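Local atomic coordinates of MccB protein (PDB entry 6OM4), a protein that uses ATP to adenylylate the N-formylated peptide precursor MccA in the biosynthesis of the Trojan-horse antibiotic microcin C7. Residues T255-C260 / P341-C346; K262-L267 / Q335-S340. One frame throughout, in Å; residues are numbered along the deposited sequence.

Contact 1. Residues T255-C260 / P341-C346; sequences TGCYEC and PVCSVC. With ZN (zinc ion), chain E.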
# COMPACT_ATOMS: atom_id res chain seq x y z
N THR A 255 -3.13 -4.85 -15.78
CA THR A 255 -2.13 -5.72 -15.23
C THR A 255 -2.48 -7.18 -15.48
O THR A 255 -3.60 -7.50 -15.90
CB THR A 255 -1.98 -5.53 -13.71
OG1 THR A 255 -3.22 -5.89 -13.12
CG2 THR A 255 -1.59 -4.12 -13.34
N GLY A 256 -1.51 -8.06 -15.20
CA GLY A 256 -1.79 -9.48 -15.16
C GLY A 256 -2.74 -9.83 -14.03
O GLY A 256 -2.92 -9.05 -13.08
N CYS A 257 -3.37 -11.01 -14.14
CA CYS A 257 -4.16 -11.56 -13.06
C CYS A 257 -3.34 -12.65 -12.36
O CYS A 257 -2.21 -12.94 -12.75
CB CYS A 257 -5.52 -12.07 -13.56
SG CYS A 257 -5.45 -13.71 -14.30
N TYR A 258 -3.90 -13.21 -11.28
CA TYR A 258 -3.23 -14.22 -10.47
C TYR A 258 -2.81 -15.46 -11.28
O TYR A 258 -1.84 -16.12 -10.92
CB TYR A 258 -4.15 -14.62 -9.32
CG TYR A 258 -3.48 -15.36 -8.19
CD1 TYR A 258 -2.74 -14.70 -7.22
CD2 TYR A 258 -3.66 -16.72 -8.05
CE1 TYR A 258 -2.16 -15.38 -6.16
CE2 TYR A 258 -3.10 -17.42 -6.99
CZ TYR A 258 -2.38 -16.74 -6.03
OH TYR A 258 -1.85 -17.46 -4.98
N GLU A 259 -3.50 -15.73 -12.41
CA GLU A 259 -3.26 -16.99 -13.19
C GLU A 259 -2.50 -16.73 -14.50
O GLU A 259 -2.13 -17.67 -15.19
CB GLU A 259 -4.61 -17.67 -13.40
CG GLU A 259 -5.19 -18.07 -12.06
CD GLU A 259 -6.09 -19.28 -11.98
OE1 GLU A 259 -6.09 -20.10 -12.93
OE2 GLU A 259 -6.81 -19.35 -10.98
N CYS A 260 -2.16 -15.48 -14.80
CA CYS A 260 -1.50 -15.19 -16.07
C CYS A 260 -0.20 -15.99 -16.19
O CYS A 260 0.05 -16.63 -17.22
CB CYS A 260 -1.16 -13.71 -16.23
SG CYS A 260 -2.53 -12.71 -16.87
N PRO A 341 -1.23 -12.88 -23.05
CA PRO A 341 -2.30 -12.84 -24.06
C PRO A 341 -3.05 -14.18 -24.20
O PRO A 341 -4.16 -14.25 -24.79
CB PRO A 341 -1.54 -12.49 -25.36
CG PRO A 341 -0.15 -13.01 -25.13
CD PRO A 341 0.12 -12.83 -23.65
N VAL A 342 -2.50 -15.21 -23.55
CA VAL A 342 -2.93 -16.58 -23.58
C VAL A 342 -3.48 -17.02 -22.19
O VAL A 342 -3.73 -18.21 -21.91
CB VAL A 342 -1.67 -17.33 -24.07
CG1 VAL A 342 -1.07 -18.33 -23.11
CG2 VAL A 342 -1.89 -17.89 -25.47
N CYS A 343 -3.69 -16.05 -21.29
CA CYS A 343 -4.26 -16.37 -19.96
C CYS A 343 -5.66 -16.94 -20.15
O CYS A 343 -6.49 -16.32 -20.79
CB CYS A 343 -4.34 -15.15 -19.03
SG CYS A 343 -4.99 -15.60 -17.40
N SER A 344 -5.92 -18.13 -19.60
CA SER A 344 -7.25 -18.74 -19.75
C SER A 344 -8.31 -17.94 -19.00
O SER A 344 -9.50 -18.08 -19.27
CB SER A 344 -7.24 -20.18 -19.32
OG SER A 344 -6.96 -20.26 -17.92
N VAL A 345 -7.90 -17.09 -18.04
CA VAL A 345 -8.87 -16.30 -17.28
C VAL A 345 -9.09 -14.93 -17.93
O VAL A 345 -10.21 -14.57 -18.18
CB VAL A 345 -8.46 -16.17 -15.80
CG1 VAL A 345 -9.46 -15.34 -15.01
CG2 VAL A 345 -8.32 -17.55 -15.17
N CYS A 346 -8.03 -14.15 -18.15
CA CYS A 346 -8.17 -12.74 -18.44
C CYS A 346 -7.71 -12.40 -19.87
O CYS A 346 -7.86 -11.28 -20.29
CB CYS A 346 -7.43 -11.91 -17.39
SG CYS A 346 -5.63 -11.83 -17.63
ZN ZN E . -4.62 -13.57 -16.39
O HOH W 1 -3.91 -18.97 -17.47

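Contact 2. Residues K262-L267 / Q335-S340; sequences KVVADL and QNMGRS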
# COMPACT_ATOMS: atom_id res chain seq x y z
N LYS A 262 2.56 -18.78 -14.38
CA LYS A 262 2.31 -20.03 -13.69
C LYS A 262 3.43 -20.27 -12.69
O LYS A 262 4.20 -21.22 -12.83
CB LYS A 262 2.14 -21.15 -14.73
CG LYS A 262 1.10 -20.78 -15.78
CD LYS A 262 0.69 -21.89 -16.73
CE LYS A 262 -0.34 -21.41 -17.74
NZ LYS A 262 -1.40 -20.59 -17.10
N VAL A 263 3.50 -19.39 -11.69
CA VAL A 263 4.60 -19.38 -10.76
C VAL A 263 4.16 -20.04 -9.44
O VAL A 263 4.92 -20.76 -8.82
CB VAL A 263 5.13 -17.95 -10.50
CG1 VAL A 263 6.56 -18.01 -9.97
CG2 VAL A 263 5.07 -17.06 -11.73
N VAL A 264 2.94 -19.79 -9.02
CA VAL A 264 2.46 -20.31 -7.73
C VAL A 264 1.85 -21.70 -7.97
O VAL A 264 1.21 -21.91 -9.00
CB VAL A 264 1.48 -19.33 -7.07
CG1 VAL A 264 1.14 -19.72 -5.63
CG2 VAL A 264 2.01 -17.92 -7.09
N ALA A 265 2.10 -22.65 -7.06
CA ALA A 265 1.48 -23.99 -7.17
C ALA A 265 -0.05 -23.83 -7.23
O ALA A 265 -0.62 -23.00 -6.54
CB ALA A 265 1.86 -24.86 -5.99
N ASP A 266 -0.72 -24.63 -8.05
CA ASP A 266 -2.19 -24.64 -7.95
C ASP A 266 -2.76 -26.04 -7.71
O ASP A 266 -3.95 -26.14 -7.41
CB ASP A 266 -2.86 -24.02 -9.18
CG ASP A 266 -2.55 -24.77 -10.45
OD1 ASP A 266 -1.53 -25.48 -10.48
OD2 ASP A 266 -3.35 -24.64 -11.39
N LEU A 267 -1.96 -27.11 -7.82
CA LEU A 267 -2.44 -28.43 -7.41
C LEU A 267 -1.95 -28.76 -6.00
O LEU A 267 -0.82 -29.22 -5.81
CB LEU A 267 -2.02 -29.53 -8.39
CG LEU A 267 -2.40 -30.95 -7.93
CD1 LEU A 267 -3.87 -31.05 -7.54
CD2 LEU A 267 -2.08 -32.01 -8.98
N GLN A 335 7.63 -12.12 -7.89
CA GLN A 335 7.18 -13.06 -8.90
C GLN A 335 6.47 -12.25 -9.99
O GLN A 335 5.56 -11.47 -9.70
CB GLN A 335 6.23 -14.12 -8.35
CG GLN A 335 6.83 -15.04 -7.31
CD GLN A 335 5.76 -15.86 -6.61
OE1 GLN A 335 4.59 -15.49 -6.56
NE2 GLN A 335 6.15 -17.01 -6.09
N ASN A 336 6.85 -12.48 -11.23
CA ASN A 336 6.28 -11.78 -12.35
C ASN A 336 4.85 -12.26 -12.55
O ASN A 336 4.63 -13.44 -12.78
CB ASN A 336 7.20 -12.02 -13.55
CG ASN A 336 6.76 -11.33 -14.81
OD1 ASN A 336 5.66 -10.78 -14.89
ND2 ASN A 336 7.62 -11.37 -15.82
N MET A 337 3.87 -11.35 -12.45
CA MET A 337 2.49 -11.64 -12.82
C MET A 337 2.00 -10.63 -13.89
O MET A 337 0.89 -10.10 -13.81
CB MET A 337 1.58 -11.60 -11.59
CG MET A 337 1.87 -12.74 -10.60
SD MET A 337 0.58 -12.92 -9.38
CE MET A 337 0.94 -14.58 -8.81
N GLY A 338 2.85 -10.36 -14.88
CA GLY A 338 2.45 -9.56 -16.04
C GLY A 338 1.41 -10.26 -16.90
O GLY A 338 1.20 -11.48 -16.81
N ARG A 339 0.72 -9.48 -17.73
CA ARG A 339 -0.40 -9.97 -18.52
C ARG A 339 0.11 -11.02 -19.51
O ARG A 339 1.14 -10.79 -20.15
CB ARG A 339 -1.06 -8.86 -19.32
CG ARG A 339 -2.12 -8.09 -18.55
CD ARG A 339 -3.11 -7.39 -19.47
NE ARG A 339 -4.12 -8.31 -20.00
CZ ARG A 339 -5.21 -7.89 -20.61
NH1 ARG A 339 -5.28 -6.63 -20.96
NH2 ARG A 339 -6.21 -8.71 -20.87
N SER A 340 -0.63 -12.12 -19.66
CA SER A 340 -0.36 -13.10 -20.74
C SER A 340 -1.50 -13.01 -21.73
O SER A 340 -2.64 -13.07 -21.30
CB SER A 340 -0.23 -14.51 -20.23
OG SER A 340 -0.20 -15.44 -21.32

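Contact 1. Residues T255-C260 / P341-C346
Four cysteine sulfurs and one zinc ion form the centre of this contact: C257 and C260 on one loop, C343 and C346 on the other, each pair in a CxxC motif, complete a distorted tetrahedral Cys4 site of the kind found in ThiF and E1-like enzymes. Zinc-sulfur distances range from 2.2 Å, from zinc to C257 SG, to 2.4 Å, from zinc to C346 SG. The distortion shows where the loops come closest, C260 SG lying 3.3 Å from C346 SG because these two sulfurs subtend little more than a right angle at the zinc. C343 SG stands anti to its backbone N (chi1 -178°), whereas C346 SG lies between backbone N and carbonyl carbon (chi1 79°).

Backbone amides gather round the sulfurs and would temper the negative charge of the thiolates. The C346 amide donates to C343 SG with an N-H...S angle of 165°, and V345 N adds a weak bond to the same sulfur. On the first loop, residues 257-260 form a type I turn, closed by C260 N to C257 O, and C257 N donates to C260 SG and E259 N to C257 SG. Helix 219-230 borders the site, with N224 against C257 and V228 against C346. Beside the metal, V345 CG2 touches E259 CB at 4.1 Å, while the carboxylate oxygen OE2 of E259 bonds to N221. A water bridges the loops, accepting from S344 N at 3.0 Å and donating to E259 O at 3.2 Å.

Contact 2. Residues K262-L267 / Q335-S340
V263 and Q335 meet along their flanks, their side chains sliding past each other in opposite directions, and with V264 they account for most of the buried surface. V263 CG1, anti to its backbone N (chi1 -159°), rests on the aliphatic part of the glutamine, 4.0 Å from Q335 CG, and lies equally near the amide nitrogen NE2. Its other methyl turns to the backbone of the opposite segment, with CG2 3.8 Å from N336 O. One branched side chain therefore spans two consecutive residues at the end of strand 332-336.

V264 approaches from another direction, its side chain crossing that of Q335 at about a right angle. Its CG2 methyl sits 3.6 Å from Q335 OE1 and 3.9 Å from M337 CE, so it packs against both the amide group and the methionine methyl. Q335 is extended beyond CG (chi2 168°), which carries CD out toward the two valines. The amide is held at both ends: OE1 accepts from R322 of the neighbouring strand, and NE2 is hydrogen-bonded to the backbone of the bound peptide. M337 also packs its methyl against the ring of Y258, while V264 touches the Y258 hydroxyl.

At the end of the strand, N336 OD1 accepts from G338 N at 2.8 Å, forming an Asx turn where the chain leaves the sheet. V263, V264 and A265 contact the peptide too, A265 through backbone hydrogen bonds. The arrangement forms part of the binding site for the bound peptide, a loop packed against the outermost strand of the mixed sheet in a Rossmann-like ThiF-family domain.

Overall arrangement
The two contacts join the same pair of chain regions: the loop between strand 243-250 and helix 273-285, and strand 332-336 with the tail that follows it. Contacts 1 and 2 have centres about 9 Å apart. They touch directly, with C260 CB 3.3 Å from G338 O and a probable, weak hydrogen bond of 3.1 Å from R339 NH2 to C346 O. The side chain of M337 in contact 2 comes within about 8 Å of the zinc. Contact 1, with its zinc, lies away from the nucleotide and pyrophosphate pockets, while contact 2 faces the bound peptide; Y258, beside C257, packs on that peptide's backbone and on V264, linking the zinc loops to the peptide site.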